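PUA domain-containing protein (Aeropyrum pernix, PDB 2CX0) is of unknown function but carries a PUA domain behind a pre-PUA domain, and probably binds RNA, perhaps in translation initiation. Local coordinates at residues Y57-P66 with A174-G183. Numbering follows the deposited sequence.
Sequences YEIITVDGVP and ALWELAQEVG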
ATOM      1  N   TYR A  57     -10.968 -10.624   5.020  1.00 18.22           N
ATOM      2  CA  TYR A  57     -10.289  -9.425   4.486  1.00 16.47           C
ATOM      3  C   TYR A  57     -11.375  -8.406   4.166  1.00 21.70           C
ATOM      4  O   TYR A  57     -12.465  -8.770   3.710  1.00 20.44           O
ATOM      5  CB  TYR A  57      -9.555  -9.741   3.153  1.00 13.79           C
ATOM      6  CG  TYR A  57      -8.504 -10.831   3.249  1.00 18.44           C
ATOM      7  CD1 TYR A  57      -8.876 -12.199   3.395  1.00 13.73           C
ATOM      8  CD2 TYR A  57      -7.167 -10.508   3.213  1.00 18.13           C
ATOM      9  CE1 TYR A  57      -7.915 -13.193   3.513  1.00 16.69           C
ATOM     10  CE2 TYR A  57      -6.178 -11.487   3.321  1.00 14.09           C
ATOM     11  CZ  TYR A  57      -6.564 -12.822   3.473  1.00 17.74           C
ATOM     12  OH  TYR A  57      -5.567 -13.759   3.575  1.00 18.47           O
ATOM     13  N   GLU A  58     -11.092  -7.135   4.371  1.00 16.66           N
ATOM     14  CA  GLU A  58     -12.076  -6.086   4.024  1.00 19.74           C
ATOM     15  C   GLU A  58     -11.294  -5.106   3.202  1.00 22.81           C
ATOM     16  O   GLU A  58     -10.210  -4.658   3.615  1.00 20.30           O
ATOM     17  CB  GLU A  58     -12.600  -5.387   5.256  1.00 21.53           C
ATOM     18  CG  GLU A  58     -13.662  -6.176   5.934  1.00 29.79           C
ATOM     19  CD  GLU A  58     -14.335  -5.395   7.044  1.00 39.61           C
ATOM     20  OE1 GLU A  58     -14.505  -4.159   6.901  1.00 37.83           O
ATOM     21  OE2 GLU A  58     -14.700  -6.038   8.052  1.00 49.16           O
ATOM     22  N   ILE A  59     -11.842  -4.768   2.048  1.00 13.75           N
ATOM     23  CA  ILE A  59     -11.179  -3.858   1.125  1.00 14.69           C
ATOM     24  C   ILE A  59     -12.141  -2.801   0.555  1.00 17.80           C
ATOM     25  O   ILE A  59     -13.277  -3.122   0.163  1.00 21.63           O
ATOM     26  CB  ILE A  59     -10.621  -4.630  -0.099  1.00 17.53           C
ATOM     27  CG1 ILE A  59      -9.530  -5.648   0.337  1.00 14.60           C
ATOM     28  CG2 ILE A  59     -10.002  -3.633  -1.085  1.00 25.28           C
ATOM     29  CD1 ILE A  59      -9.128  -6.547  -0.892  1.00 22.39           C
ATOM     30  N   ILE A  60     -11.690  -1.558   0.474  1.00 12.22           N
ATOM     31  CA  ILE A  60     -12.546  -0.553  -0.097  1.00 12.38           C
ATOM     32  C   ILE A  60     -12.216  -0.457  -1.570  1.00 17.26           C
ATOM     33  O   ILE A  60     -11.038  -0.325  -1.928  1.00 16.53           O
ATOM     34  CB  ILE A  60     -12.318   0.783   0.588  1.00 11.29           C
ATOM     35  CG1 ILE A  60     -12.924   0.705   2.018  1.00 18.60           C
ATOM     36  CG2 ILE A  60     -12.950   1.940  -0.257  1.00 13.53           C
ATOM     37  CD1 ILE A  60     -12.551   1.929   2.889  1.00 25.15           C
ATOM     38  N   THR A  61     -13.219  -0.563  -2.430  1.00 11.99           N
ATOM     39  CA  THR A  61     -12.975  -0.410  -3.872  1.00 15.77           C
ATOM     40  C   THR A  61     -13.359   0.996  -4.304  1.00 16.35           C
ATOM     41  O   THR A  61     -14.295   1.585  -3.796  1.00 14.70           O
ATOM     42  CB  THR A  61     -13.768  -1.424  -4.747  1.00 19.47           C
ATOM     43  OG1 THR A  61     -15.195  -1.293  -4.522  1.00 16.20           O
ATOM     44  CG2 THR A  61     -13.313  -2.858  -4.364  1.00 13.28           C
ATOM     45  N   VAL A  62     -12.605   1.517  -5.262  1.00 15.37           N
ATOM     46  CA  VAL A  62     -12.810   2.837  -5.819  1.00 13.48           C
ATOM     47  C   VAL A  62     -13.010   2.584  -7.329  1.00 18.50           C
ATOM     48  O   VAL A  62     -12.093   2.198  -8.055  1.00 17.09           O
ATOM     49  CB  VAL A  62     -11.574   3.796  -5.611  1.00 12.99           C
ATOM     50  CG1 VAL A  62     -11.893   5.195  -6.151  1.00 17.65           C
ATOM     51  CG2 VAL A  62     -11.219   3.939  -4.155  1.00 12.43           C
ATOM     52  N   ASP A  63     -14.236   2.804  -7.793  1.00 24.07           N
ATOM     53  CA  ASP A  63     -14.587   2.549  -9.201  1.00 27.74           C
ATOM     54  C   ASP A  63     -14.259   1.124  -9.593  1.00 22.15           C
ATOM     55  O   ASP A  63     -13.838   0.852 -10.710  1.00 25.16           O
ATOM     56  CB  ASP A  63     -13.910   3.568 -10.143  1.00 24.84           C
ATOM     57  CG  ASP A  63     -14.577   4.918 -10.063  1.00 34.87           C
ATOM     58  OD1 ASP A  63     -15.781   4.904  -9.740  1.00 36.10           O
ATOM     59  OD2 ASP A  63     -13.940   5.960 -10.307  1.00 37.83           O
ATOM     60  N   GLY A  64     -14.440   0.215  -8.646  1.00 19.61           N
ATOM     61  CA  GLY A  64     -14.193  -1.175  -8.900  1.00 20.55           C
ATOM     62  C   GLY A  64     -12.762  -1.574  -8.599  1.00 23.19           C
ATOM     63  O   GLY A  64     -12.472  -2.769  -8.490  1.00 27.36           O
ATOM     64  N   VAL A  65     -11.840  -0.623  -8.460  1.00 14.21           N
ATOM     65  CA  VAL A  65     -10.466  -1.047  -8.143  1.00 20.34           C
ATOM     66  C   VAL A  65     -10.263  -1.302  -6.609  1.00 13.86           C
ATOM     67  O   VAL A  65     -10.583  -0.454  -5.808  1.00 15.01           O
ATOM     68  CB  VAL A  65      -9.466   0.018  -8.649  1.00 20.93           C
ATOM     69  CG1 VAL A  65      -8.050  -0.407  -8.314  1.00 21.00           C
ATOM     70  CG2 VAL A  65      -9.653   0.212 -10.164  1.00 22.32           C
ATOM     71  N   PRO A  66      -9.727  -2.481  -6.207  1.00 16.73           N
ATOM     72  CA  PRO A  66      -9.505  -2.802  -4.777  1.00 19.36           C
ATOM     73  C   PRO A  66      -8.354  -1.890  -4.306  1.00 17.77           C
ATOM     74  O   PRO A  66      -7.193  -2.181  -4.541  1.00 20.28           O
ATOM     75  CB  PRO A  66      -9.153  -4.296  -4.805  1.00 17.30           C
ATOM     76  CG  PRO A  66      -8.476  -4.449  -6.141  1.00 18.55           C
ATOM     77  CD  PRO A  66      -9.279  -3.585  -7.075  1.00 20.40           C
ATOM     78  N   ALA A 174      -0.783 -12.245   0.634  1.00 12.41           N
ATOM     79  CA  ALA A 174      -2.143 -12.737   0.562  1.00 12.92           C
ATOM     80  C   ALA A 174      -3.144 -11.665   0.136  1.00 14.35           C
ATOM     81  O   ALA A 174      -4.024 -11.943  -0.714  1.00 10.91           O
ATOM     82  CB  ALA A 174      -2.535 -13.333   1.893  1.00  9.65           C
ATOM     83  N   LEU A 175      -3.012 -10.470   0.711  1.00  9.46           N
ATOM     84  CA  LEU A 175      -3.921  -9.385   0.337  1.00 12.25           C
ATOM     85  C   LEU A 175      -3.715  -9.019  -1.150  1.00 10.37           C
ATOM     86  O   LEU A 175      -4.704  -8.761  -1.879  1.00  9.10           O
ATOM     87  CB  LEU A 175      -3.715  -8.135   1.228  1.00 11.04           C
ATOM     88  CG  LEU A 175      -4.423  -6.826   0.795  1.00 10.17           C
ATOM     89  CD1 LEU A 175      -5.957  -6.994   0.879  1.00 13.07           C
ATOM     90  CD2 LEU A 175      -4.036  -5.712   1.698  1.00 13.37           C
ATOM     91  N   TRP A 176      -2.437  -9.025  -1.590  1.00 12.63           N
ATOM     92  CA  TRP A 176      -2.132  -8.681  -2.975  1.00 12.08           C
ATOM     93  C   TRP A 176      -2.840  -9.672  -3.920  1.00 12.43           C
ATOM     94  O   TRP A 176      -3.469  -9.247  -4.921  1.00  9.04           O
ATOM     95  CB  TRP A 176      -0.619  -8.760  -3.230  1.00 12.51           C
ATOM     96  CG  TRP A 176      -0.283  -8.209  -4.572  1.00 14.57           C
ATOM     97  CD1 TRP A 176      -0.140  -6.900  -4.899  1.00 11.08           C
ATOM     98  CD2 TRP A 176      -0.170  -8.947  -5.776  1.00 12.18           C
ATOM     99  NE1 TRP A 176       0.039  -6.762  -6.259  1.00 17.05           N
ATOM    100  CE2 TRP A 176       0.036  -8.009  -6.823  1.00 21.38           C
ATOM    101  CE3 TRP A 176      -0.213 -10.316  -6.077  1.00 15.44           C
ATOM    102  CZ2 TRP A 176       0.202  -8.395  -8.164  1.00 22.41           C
ATOM    103  CZ3 TRP A 176      -0.044 -10.714  -7.415  1.00 26.67           C
ATOM    104  CH2 TRP A 176       0.160  -9.755  -8.440  1.00 26.60           C
ATOM    105  N   GLU A 177      -2.780 -10.966  -3.592  1.00 10.74           N
ATOM    106  CA  GLU A 177      -3.379 -11.973  -4.472  1.00 13.13           C
ATOM    107  C   GLU A 177      -4.889 -11.847  -4.492  1.00 13.63           C
ATOM    108  O   GLU A 177      -5.506 -11.930  -5.527  1.00 13.18           O
ATOM    109  CB  GLU A 177      -2.969 -13.407  -4.057  1.00  8.72           C
ATOM    110  CG  GLU A 177      -1.466 -13.708  -4.262  1.00 16.31           C
ATOM    111  CD  GLU A 177      -1.007 -13.745  -5.725  1.00 14.67           C
ATOM    112  OE1 GLU A 177      -1.809 -13.661  -6.688  1.00 15.46           O
ATOM    113  OE2 GLU A 177       0.201 -13.872  -5.927  1.00 22.44           O
ATOM    114  N   LEU A 178      -5.467 -11.665  -3.316  1.00 10.29           N
ATOM    115  CA  LEU A 178      -6.888 -11.480  -3.234  1.00 12.99           C
ATOM    116  C   LEU A 178      -7.314 -10.221  -4.057  1.00 17.56           C
ATOM    117  O   LEU A 178      -8.304 -10.256  -4.834  1.00 13.77           O
ATOM    118  CB  LEU A 178      -7.272 -11.335  -1.760  1.00 10.46           C
ATOM    119  CG  LEU A 178      -8.733 -10.858  -1.610  1.00 19.98           C
ATOM    120  CD1 LEU A 178      -9.706 -11.924  -2.186  1.00 21.42           C
ATOM    121  CD2 LEU A 178      -8.993 -10.642  -0.095  1.00 24.25           C
ATOM    122  N   ALA A 179      -6.568  -9.132  -3.896  1.00 11.50           N
ATOM    123  CA  ALA A 179      -6.899  -7.869  -4.593  1.00 12.45           C
ATOM    124  C   ALA A 179      -6.784  -8.017  -6.100  1.00 18.08           C
ATOM    125  O   ALA A 179      -7.641  -7.488  -6.825  1.00 15.13           O
ATOM    126  CB  ALA A 179      -6.024  -6.703  -4.124  1.00 11.49           C
ATOM    127  N   GLN A 180      -5.774  -8.765  -6.563  1.00 12.44           N
ATOM    128  CA  GLN A 180      -5.597  -9.012  -7.991  1.00 17.50           C
ATOM    129  C   GLN A 180      -6.841  -9.680  -8.581  1.00 18.01           C
ATOM    130  O   GLN A 180      -7.272  -9.351  -9.684  1.00 22.09           O
ATOM    131  CB  GLN A 180      -4.440  -9.973  -8.243  1.00 17.38           C
ATOM    132  CG  GLN A 180      -3.132  -9.343  -8.384  1.00 24.02           C
ATOM    133  CD  GLN A 180      -3.133  -8.324  -9.491  1.00 23.69           C
ATOM    134  OE1 GLN A 180      -3.459  -7.170  -9.242  1.00 16.27           O
ATOM    135  NE2 GLN A 180      -2.793  -8.744 -10.732  1.00 21.78           N
ATOM    136  N   GLU A 181      -7.420 -10.617  -7.838  1.00 14.70           N
ATOM    137  CA  GLU A 181      -8.584 -11.342  -8.317  1.00 18.84           C
ATOM    138  C   GLU A 181      -9.846 -10.504  -8.210  1.00 23.35           C
ATOM    139  O   GLU A 181     -10.718 -10.619  -9.062  1.00 25.58           O
ATOM    140  CB  GLU A 181      -8.734 -12.667  -7.524  1.00 23.86           C
ATOM    141  CG  GLU A 181      -9.547 -13.718  -8.228  1.00 29.73           C
ATOM    142  CD  GLU A 181      -8.989 -14.091  -9.601  1.00 29.63           C
ATOM    143  OE1 GLU A 181      -7.762 -14.006  -9.865  1.00 32.33           O
ATOM    144  OE2 GLU A 181      -9.800 -14.507 -10.423  1.00 30.27           O
ATOM    145  N   VAL A 182      -9.962  -9.667  -7.165  1.00 20.99           N
ATOM    146  CA  VAL A 182     -11.143  -8.807  -7.017  1.00 20.57           C
ATOM    147  C   VAL A 182     -11.170  -7.861  -8.240  1.00 23.29           C
ATOM    148  O   VAL A 182     -12.238  -7.654  -8.845  1.00 23.31           O
ATOM    149  CB  VAL A 182     -11.102  -7.948  -5.690  1.00 21.85           C
ATOM    150  CG1 VAL A 182     -12.204  -6.870  -5.708  1.00 19.17           C
ATOM    151  CG2 VAL A 182     -11.386  -8.849  -4.466  1.00 14.99           C
ATOM    152  N   GLY A 183      -9.985  -7.344  -8.587  1.00 23.79           N
ATOM    153  CA  GLY A 183      -9.798  -6.429  -9.705  1.00 27.63           C
ATOM    154  C   GLY A 183     -10.219  -7.080 -11.019  1.00 32.72           C
ATOM    155  O   GLY A 183     -10.706  -6.376 -11.914  1.00 34.70           O
TER
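Y57, I59 and T61 on strand 57-62, with P66 beyond the hairpin turn, lie against helix 174-183, whose axis passes 10.4 Å from that of the strand at a signed crossing angle of -54°. The approach is tightest at P66, where CA atoms of P66 and A179 are 5.7 Å apart. No hydrogen bond joins the two segments, so the 430 Å² they bury is held by van der Waals contact, mostly between apolar side chains. At the start of the helix the Y57 ring lies aslant L178, whose CD2 is 3.4 Å from Y57 CG, while Y57 OH extends to within 3.5 Å of A174 CB. With CG anti to its own backbone N (chi1 169°) and chi2 at 64°, L178 presents CD2 to CB and CG of Y57. An alanine at Y57 removes ring and hydroxyl, and would probably open a gap beside L178 CD2 and deprive A174 CB of its neighbour. Next along, I59 CD1 touches both leucines, L175 CD1 at 3.7 Å and, more loosely, L178 CD2; the side chains of I59 and L178 run alongside each other, pointing opposite ways. P66 packs its ring on the following turn: CG sits 3.2 Å from A179 O, a carbonyl already accepting the helical bond from G183 N, and CB faces V182 CG1 at 4.1 Å. T61 CG2 adds a looser touch on V182. L3 also contacts L178 and V182, so the helix reaches strand 2-5, an outermost strand of the sheet. The type I' turn from V62 to V65 closes a tight β-hairpin, bringing P66 beside the strand it follows. The C-terminal helix, following strand 163-170 of the mixed sheet, thus packs back on the antiparallel sheet carrying the pre-PUA (DUF1947) family sequence.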